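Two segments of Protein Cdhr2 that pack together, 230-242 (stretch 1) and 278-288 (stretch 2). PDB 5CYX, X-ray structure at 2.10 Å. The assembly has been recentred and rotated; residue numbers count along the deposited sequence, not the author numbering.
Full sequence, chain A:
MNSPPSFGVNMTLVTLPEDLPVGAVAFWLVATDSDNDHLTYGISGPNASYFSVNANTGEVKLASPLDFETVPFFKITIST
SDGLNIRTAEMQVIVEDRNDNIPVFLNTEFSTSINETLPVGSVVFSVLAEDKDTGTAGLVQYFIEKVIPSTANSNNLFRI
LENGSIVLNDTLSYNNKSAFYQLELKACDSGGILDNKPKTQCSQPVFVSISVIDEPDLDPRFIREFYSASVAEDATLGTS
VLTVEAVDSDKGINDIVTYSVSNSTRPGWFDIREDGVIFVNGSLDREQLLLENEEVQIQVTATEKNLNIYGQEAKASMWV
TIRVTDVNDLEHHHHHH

Stretch 1 230-242: SVAEDATLGTSVL
Stretch 2 278-288: IFVNGSLDREQ

Strands 240-242 and 278-280 run antiparallel, their axes 4.7 Å apart at closest approach and 140° between N-to-C directions. Ser240 faces Phe279 as a non-hydrogen-bonded pair (CA-CA 4.6 Å). Two backbone hydrogen bonds flank this pair, Val280 N to Thr239 O (3.0 Å, 158°) and Val241 N to Ile278 O (2.8 Å, 143°); Gly238 N to Val280 O (2.7 Å, 159°) and Ile278 N to Leu242 O (2.9 Å, 172°) extend the ladder beyond them. Thr239 O also receives a CA-H contact from Phe279 CA at 3.2 Å.

A type II turn, Thr236 to Thr239, delivers Gly238 N to its acceptor. At phi/psi 93/3 a CB on Gly238 would jam against the preceding carbonyl, so glycine fits. Thr236 O accepts from Thr239 N (3.2 Å) and, through chi1 m, from Thr239 OG1 (2.9 Å).

Buried Val280 (chi1 t) points toward stretch 1; its CG2 lies 3.9 Å from Val231 CG2, 4.1 Å from Val241 CG2 and 4.2 Å from Ala235 CB. Leu284 (m, t) places CD1 3.8 Å from Val231 CG2. The contact buries 751 Å².

Glu233 (p, t) accepts at OE1 from Arg286 N (3.2 Å, 142°). Its OE2 forms a salt bridge with Arg286 NE (3.1 Å), lying over the guanidinium face, so the attraction is purely electrostatic; NE is hydrogen-bonded elsewhere in the structure. Glu287 OE2 lies 3.5 Å from Glu233 OE1, like charges without a hydrogen bond.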

ATOM      1  N   SER A 230       2.364 -20.197 -57.038  1.00 87.62           N
ATOM      2  CA  SER A 230       2.298 -21.271 -58.030  1.00 89.61           C
ATOM      3  C   SER A 230       3.653 -21.860 -58.329  1.00 86.13           C
ATOM      4  O   SER A 230       4.656 -21.169 -58.296  1.00 85.36           O
ATOM      5  CB  SER A 230       1.632 -20.785 -59.328  1.00 93.92           C
ATOM      6  OG  SER A 230       1.785 -21.754 -60.352  1.00 97.55           O
ATOM      7  N   VAL A 231       3.645 -23.147 -58.658  1.00 86.81           N
ATOM      8  CA  VAL A 231       4.844 -23.896 -58.995  1.00 85.74           C
ATOM      9  C   VAL A 231       4.558 -24.918 -60.109  1.00 87.59           C
ATOM     10  O   VAL A 231       3.572 -25.650 -60.054  1.00 85.58           O
ATOM     11  CB  VAL A 231       5.416 -24.623 -57.750  1.00 84.18           C
ATOM     12  CG1 VAL A 231       4.359 -25.490 -57.054  1.00 84.54           C
ATOM     13  CG2 VAL A 231       6.634 -25.449 -58.129  1.00 82.14           C
ATOM     14  N   ALA A 232       5.438 -24.989 -61.105  1.00 88.77           N
ATOM     15  CA  ALA A 232       5.279 -25.960 -62.191  1.00 88.91           C
ATOM     16  C   ALA A 232       5.546 -27.374 -61.681  1.00 88.21           C
ATOM     17  O   ALA A 232       6.447 -27.575 -60.841  1.00 86.33           O
ATOM     18  CB  ALA A 232       6.230 -25.623 -63.327  1.00 89.82           C
ATOM     19  N   GLU A 233       4.863 -28.363 -62.258  1.00 86.57           N
ATOM     20  CA  GLU A 233       4.848 -29.732 -61.710  1.00 87.99           C
ATOM     21  C   GLU A 233       6.184 -30.487 -61.898  1.00 84.31           C
ATOM     22  O   GLU A 233       6.396 -31.513 -61.275  1.00 85.01           O
ATOM     23  CB  GLU A 233       3.711 -30.566 -62.305  1.00 89.88           C
ATOM     24  CG  GLU A 233       3.861 -30.948 -63.777  1.00 93.55           C
ATOM     25  CD  GLU A 233       2.732 -31.842 -64.270  1.00 97.09           C
ATOM     26  OE1 GLU A 233       2.525 -32.914 -63.662  1.00 98.52           O
ATOM     27  OE2 GLU A 233       2.057 -31.483 -65.264  1.00 98.83           O
ATOM     28  N   ASP A 234       7.031 -29.989 -62.795  1.00 83.14           N
ATOM     29  CA  ASP A 234       8.363 -30.537 -63.063  1.00 83.50           C
ATOM     30  C   ASP A 234       9.481 -29.758 -62.369  1.00 80.45           C
ATOM     31  O   ASP A 234      10.646 -29.973 -62.668  1.00 81.53           O
ATOM     32  CB  ASP A 234       8.620 -30.493 -64.572  1.00 86.34           C
ATOM     33  CG  ASP A 234       8.735 -29.055 -65.112  1.00 88.87           C
ATOM     34  OD1 ASP A 234       8.272 -28.094 -64.427  1.00 89.10           O
ATOM     35  OD2 ASP A 234       9.291 -28.897 -66.222  1.00 89.98           O
ATOM     36  N   ALA A 235       9.125 -28.826 -61.482  1.00 79.88           N
ATOM     37  CA  ALA A 235      10.104 -28.035 -60.750  1.00 77.68           C
ATOM     38  C   ALA A 235      10.994 -28.964 -59.939  1.00 75.13           C
ATOM     39  O   ALA A 235      10.506 -29.910 -59.327  1.00 72.83           O
ATOM     40  CB  ALA A 235       9.416 -27.043 -59.840  1.00 78.23           C
ATOM     41  N   THR A 236      12.295 -28.698 -59.980  1.00 73.95           N
ATOM     42  CA  THR A 236      13.297 -29.558 -59.364  1.00 72.30           C
ATOM     43  C   THR A 236      13.369 -29.428 -57.825  1.00 70.10           C
ATOM     44  O   THR A 236      12.885 -28.461 -57.247  1.00 68.16           O
ATOM     45  CB  THR A 236      14.693 -29.185 -59.906  1.00 75.13           C
ATOM     46  OG1 THR A 236      14.826 -27.767 -59.828  1.00 76.00           O
ATOM     47  CG2 THR A 236      14.878 -29.619 -61.364  1.00 76.57           C
ATOM     48  N   LEU A 237      14.039 -30.393 -57.187  1.00 68.33           N
ATOM     49  CA  LEU A 237      14.244 -30.414 -55.741  1.00 66.96           C
ATOM     50  C   LEU A 237      14.942 -29.117 -55.324  1.00 66.57           C
ATOM     51  O   LEU A 237      16.001 -28.789 -55.844  1.00 66.78           O
ATOM     52  CB  LEU A 237      15.107 -31.635 -55.374  1.00 69.25           C
ATOM     53  CG  LEU A 237      15.512 -31.875 -53.928  1.00 70.65           C
ATOM     54  CD1 LEU A 237      14.296 -32.006 -53.026  1.00 70.64           C
ATOM     55  CD2 LEU A 237      16.374 -33.117 -53.822  1.00 72.74           C
ATOM     56  N   GLY A 238      14.329 -28.367 -54.411  1.00 65.81           N
ATOM     57  CA  GLY A 238      14.865 -27.084 -53.925  1.00 66.20           C
ATOM     58  C   GLY A 238      14.426 -25.781 -54.607  1.00 66.27           C
ATOM     59  O   GLY A 238      14.921 -24.721 -54.268  1.00 66.87           O
ATOM     60  N   THR A 239      13.524 -25.842 -55.573  1.00 67.31           N
ATOM     61  CA  THR A 239      12.990 -24.622 -56.215  1.00 67.32           C
ATOM     62  C   THR A 239      12.212 -23.756 -55.217  1.00 66.90           C
ATOM     63  O   THR A 239      11.311 -24.254 -54.539  1.00 65.70           O
ATOM     64  CB  THR A 239      12.072 -24.986 -57.406  1.00 67.34           C
ATOM     65  OG1 THR A 239      12.776 -25.815 -58.322  1.00 67.56           O
ATOM     66  CG2 THR A 239      11.594 -23.743 -58.176  1.00 69.52           C
ATOM     67  N   SER A 240      12.548 -22.467 -55.133  1.00 68.22           N
ATOM     68  CA  SER A 240      11.750 -21.511 -54.349  1.00 69.34           C
ATOM     69  C   SER A 240      10.328 -21.415 -54.889  1.00 70.87           C
ATOM     70  O   SER A 240      10.114 -21.442 -56.090  1.00 70.37           O
ATOM     71  CB  SER A 240      12.334 -20.105 -54.400  1.00 70.28           C
ATOM     72  OG  SER A 240      13.600 -20.076 -53.808  1.00 71.07           O
ATOM     73  N   VAL A 241       9.378 -21.290 -53.978  1.00 71.23           N
ATOM     74  CA  VAL A 241       7.987 -21.155 -54.313  1.00 72.75           C
ATOM     75  C   VAL A 241       7.487 -19.791 -53.835  1.00 74.96           C
ATOM     76  O   VAL A 241       6.913 -19.033 -54.616  1.00 78.29           O
ATOM     77  CB  VAL A 241       7.179 -22.302 -53.692  1.00 72.21           C
ATOM     78  CG1 VAL A 241       5.689 -22.172 -54.031  1.00 74.35           C
ATOM     79  CG2 VAL A 241       7.712 -23.617 -54.209  1.00 71.27           C
ATOM     80  N   LEU A 242       7.667 -19.499 -52.553  1.00 75.12           N
ATOM     81  CA  LEU A 242       7.387 -18.165 -52.001  1.00 76.00           C
ATOM     82  C   LEU A 242       8.004 -17.988 -50.625  1.00 75.95           C
ATOM     83  O   LEU A 242       8.371 -18.968 -49.956  1.00 73.11           O
ATOM     84  CB  LEU A 242       5.888 -17.886 -51.896  1.00 78.14           C
ATOM     85  CG  LEU A 242       5.111 -18.511 -50.729  1.00 77.66           C
ATOM     86  CD1 LEU A 242       3.769 -17.827 -50.595  1.00 77.48           C
ATOM     87  CD2 LEU A 242       4.973 -20.021 -50.903  1.00 76.17           C
ATOM     88  N   ILE A 278       9.800 -21.166 -48.762  1.00 60.54           N
ATOM     89  CA  ILE A 278       9.160 -22.444 -49.000  1.00 62.43           C
ATOM     90  C   ILE A 278       9.665 -23.015 -50.317  1.00 63.21           C
ATOM     91  O   ILE A 278       9.589 -22.366 -51.363  1.00 64.06           O
ATOM     92  CB  ILE A 278       7.620 -22.284 -49.047  1.00 64.14           C
ATOM     93  CG1 ILE A 278       7.085 -21.941 -47.645  1.00 64.63           C
ATOM     94  CG2 ILE A 278       6.953 -23.538 -49.625  1.00 64.84           C
ATOM     95  CD1 ILE A 278       5.636 -21.486 -47.612  1.00 67.51           C
ATOM     96  N   PHE A 279      10.160 -24.246 -50.258  1.00 64.64           N
ATOM     97  CA  PHE A 279      10.794 -24.879 -51.395  1.00 65.53           C
ATOM     98  C   PHE A 279      10.198 -26.244 -51.741  1.00 66.16           C
ATOM     99  O   PHE A 279       9.572 -26.904 -50.894  1.00 65.61           O
ATOM    100  CB  PHE A 279      12.304 -25.000 -51.181  1.00 64.70           C
ATOM    101  CG  PHE A 279      12.724 -25.754 -49.927  1.00 63.81           C
ATOM    102  CD1 PHE A 279      12.955 -27.126 -49.963  1.00 64.64           C
ATOM    103  CD2 PHE A 279      12.962 -25.075 -48.734  1.00 62.80           C
ATOM    104  CE1 PHE A 279      13.400 -27.820 -48.839  1.00 64.71           C
ATOM    105  CE2 PHE A 279      13.369 -25.754 -47.595  1.00 62.92           C
ATOM    106  CZ  PHE A 279      13.616 -27.129 -47.648  1.00 63.83           C
ATOM    107  N   VAL A 280      10.428 -26.653 -52.996  1.00 65.91           N
ATOM    108  CA  VAL A 280      10.056 -27.984 -53.478  1.00 65.10           C
ATOM    109  C   VAL A 280      10.970 -29.019 -52.800  1.00 64.06           C
ATOM    110  O   VAL A 280      12.209 -28.931 -52.907  1.00 61.94           O
ATOM    111  CB  VAL A 280      10.155 -28.069 -55.021  1.00 66.68           C
ATOM    112  CG1 VAL A 280      10.095 -29.524 -55.502  1.00 67.30           C
ATOM    113  CG2 VAL A 280       9.058 -27.221 -55.674  1.00 67.54           C
ATOM    114  N   ASN A 281      10.350 -29.990 -52.127  1.00 62.95           N
ATOM    115  CA  ASN A 281      11.048 -30.979 -51.293  1.00 64.17           C
ATOM    116  C   ASN A 281      10.745 -32.427 -51.720  1.00 67.68           C
ATOM    117  O   ASN A 281      11.022 -33.396 -51.001  1.00 67.08           O
ATOM    118  CB  ASN A 281      10.595 -30.710 -49.883  1.00 62.46           C
ATOM    119  CG  ASN A 281      11.336 -31.507 -48.846  1.00 63.65           C
ATOM    120  OD1 ASN A 281      12.592 -31.390 -48.675  1.00 60.15           O
ATOM    121  ND2 ASN A 281      10.566 -32.304 -48.095  1.00 62.16           N
ATOM    122  N   GLY A 282      10.152 -32.569 -52.903  1.00 72.16           N
ATOM    123  CA  GLY A 282       9.736 -33.874 -53.410  1.00 74.79           C
ATOM    124  C   GLY A 282       9.248 -33.773 -54.834  1.00 75.70           C
ATOM    125  O   GLY A 282       9.044 -32.673 -55.357  1.00 74.38           O
ATOM    126  N   SER A 283       9.086 -34.925 -55.462  1.00 77.54           N
ATOM    127  CA  SER A 283       8.471 -34.989 -56.779  1.00 80.15           C
ATOM    128  C   SER A 283       7.024 -34.490 -56.693  1.00 81.91           C
ATOM    129  O   SER A 283       6.246 -34.991 -55.886  1.00 83.64           O
ATOM    130  CB  SER A 283       8.516 -36.416 -57.301  1.00 80.02           C
ATOM    131  OG  SER A 283       8.437 -36.404 -58.696  1.00 82.01           O
ATOM    132  N   LEU A 284       6.698 -33.464 -57.477  1.00 85.33           N
ATOM    133  CA  LEU A 284       5.314 -32.948 -57.602  1.00 88.19           C
ATOM    134  C   LEU A 284       4.583 -33.618 -58.765  1.00 90.59           C
ATOM    135  O   LEU A 284       5.196 -34.074 -59.711  1.00 88.68           O
ATOM    136  CB  LEU A 284       5.321 -31.438 -57.849  1.00 88.07           C
ATOM    137  CG  LEU A 284       6.185 -30.556 -56.951  1.00 87.38           C
ATOM    138  CD1 LEU A 284       6.008 -29.097 -57.352  1.00 86.51           C
ATOM    139  CD2 LEU A 284       5.844 -30.764 -55.483  1.00 87.79           C
ATOM    140  N   ASP A 285       3.261 -33.618 -58.724  1.00 98.81           N
ATOM    141  CA  ASP A 285       2.470 -34.395 -59.686  1.00103.34           C
ATOM    142  C   ASP A 285       1.067 -33.788 -59.850  1.00106.14           C
ATOM    143  O   ASP A 285       0.139 -34.111 -59.094  1.00105.85           O
ATOM    144  CB  ASP A 285       2.440 -35.869 -59.233  1.00105.03           C
ATOM    145  CG  ASP A 285       1.741 -36.791 -60.219  1.00108.75           C
ATOM    146  OD1 ASP A 285       1.692 -36.499 -61.435  1.00110.30           O
ATOM    147  OD2 ASP A 285       1.240 -37.835 -59.762  1.00112.05           O
ATOM    148  N   ARG A 286       0.942 -32.905 -60.848  1.00108.88           N
ATOM    149  CA  ARG A 286      -0.303 -32.167 -61.154  1.00115.56           C
ATOM    150  C   ARG A 286      -1.532 -33.082 -61.276  1.00118.21           C
ATOM    151  O   ARG A 286      -2.630 -32.703 -60.861  1.00119.40           O
ATOM    152  CB  ARG A 286      -0.114 -31.354 -62.450  1.00118.15           C
ATOM    153  CG  ARG A 286      -1.256 -30.419 -62.839  1.00123.98           C
ATOM    154  CD  ARG A 286      -1.359 -30.221 -64.358  1.00129.22           C
ATOM    155  NE  ARG A 286      -0.266 -29.400 -64.901  1.00129.77           N
ATOM    156  CZ  ARG A 286      -0.014 -29.207 -66.203  1.00130.71           C
ATOM    157  NH1 ARG A 286       1.018 -28.444 -66.578  1.00128.32           N
ATOM    158  NH2 ARG A 286      -0.785 -29.756 -67.144  1.00131.53           N
ATOM    159  N   GLU A 287      -1.323 -34.280 -61.829  1.00123.16           N
ATOM    160  CA  GLU A 287      -2.404 -35.252 -62.095  1.00128.17           C
ATOM    161  C   GLU A 287      -3.051 -35.818 -60.831  1.00128.19           C
ATOM    162  O   GLU A 287      -4.274 -35.991 -60.795  1.00136.67           O
ATOM    163  CB  GLU A 287      -1.923 -36.401 -63.009  1.00129.41           C
ATOM    164  CG  GLU A 287      -2.011 -36.092 -64.503  1.00131.58           C
ATOM    165  CD  GLU A 287      -1.276 -34.817 -64.892  1.00131.42           C
ATOM    166  OE1 GLU A 287      -1.944 -33.772 -65.077  1.00132.38           O
ATOM    167  OE2 GLU A 287      -0.028 -34.856 -64.985  1.00128.66           O
ATOM    168  N   GLN A 288      -2.251 -36.089 -59.802  1.00122.53           N
ATOM    169  CA  GLN A 288      -2.794 -36.516 -58.499  1.00121.93           C
ATOM    170  C   GLN A 288      -3.702 -35.485 -57.815  1.00120.90           C
ATOM    171  O   GLN A 288      -4.525 -35.852 -56.971  1.00123.08           O
ATOM    172  CB  GLN A 288      -1.677 -36.916 -57.525  1.00120.38           C
ATOM    173  CG  GLN A 288      -1.323 -38.399 -57.558  1.00119.66           C
ATOM    174  CD  GLN A 288      -0.460 -38.854 -56.390  1.00119.16           C
ATOM    175  OE1 GLN A 288      -0.456 -40.032 -56.053  1.00120.44           O
ATOM    176  NE2 GLN A 288       0.275 -37.932 -55.771  1.00116.93           N
TER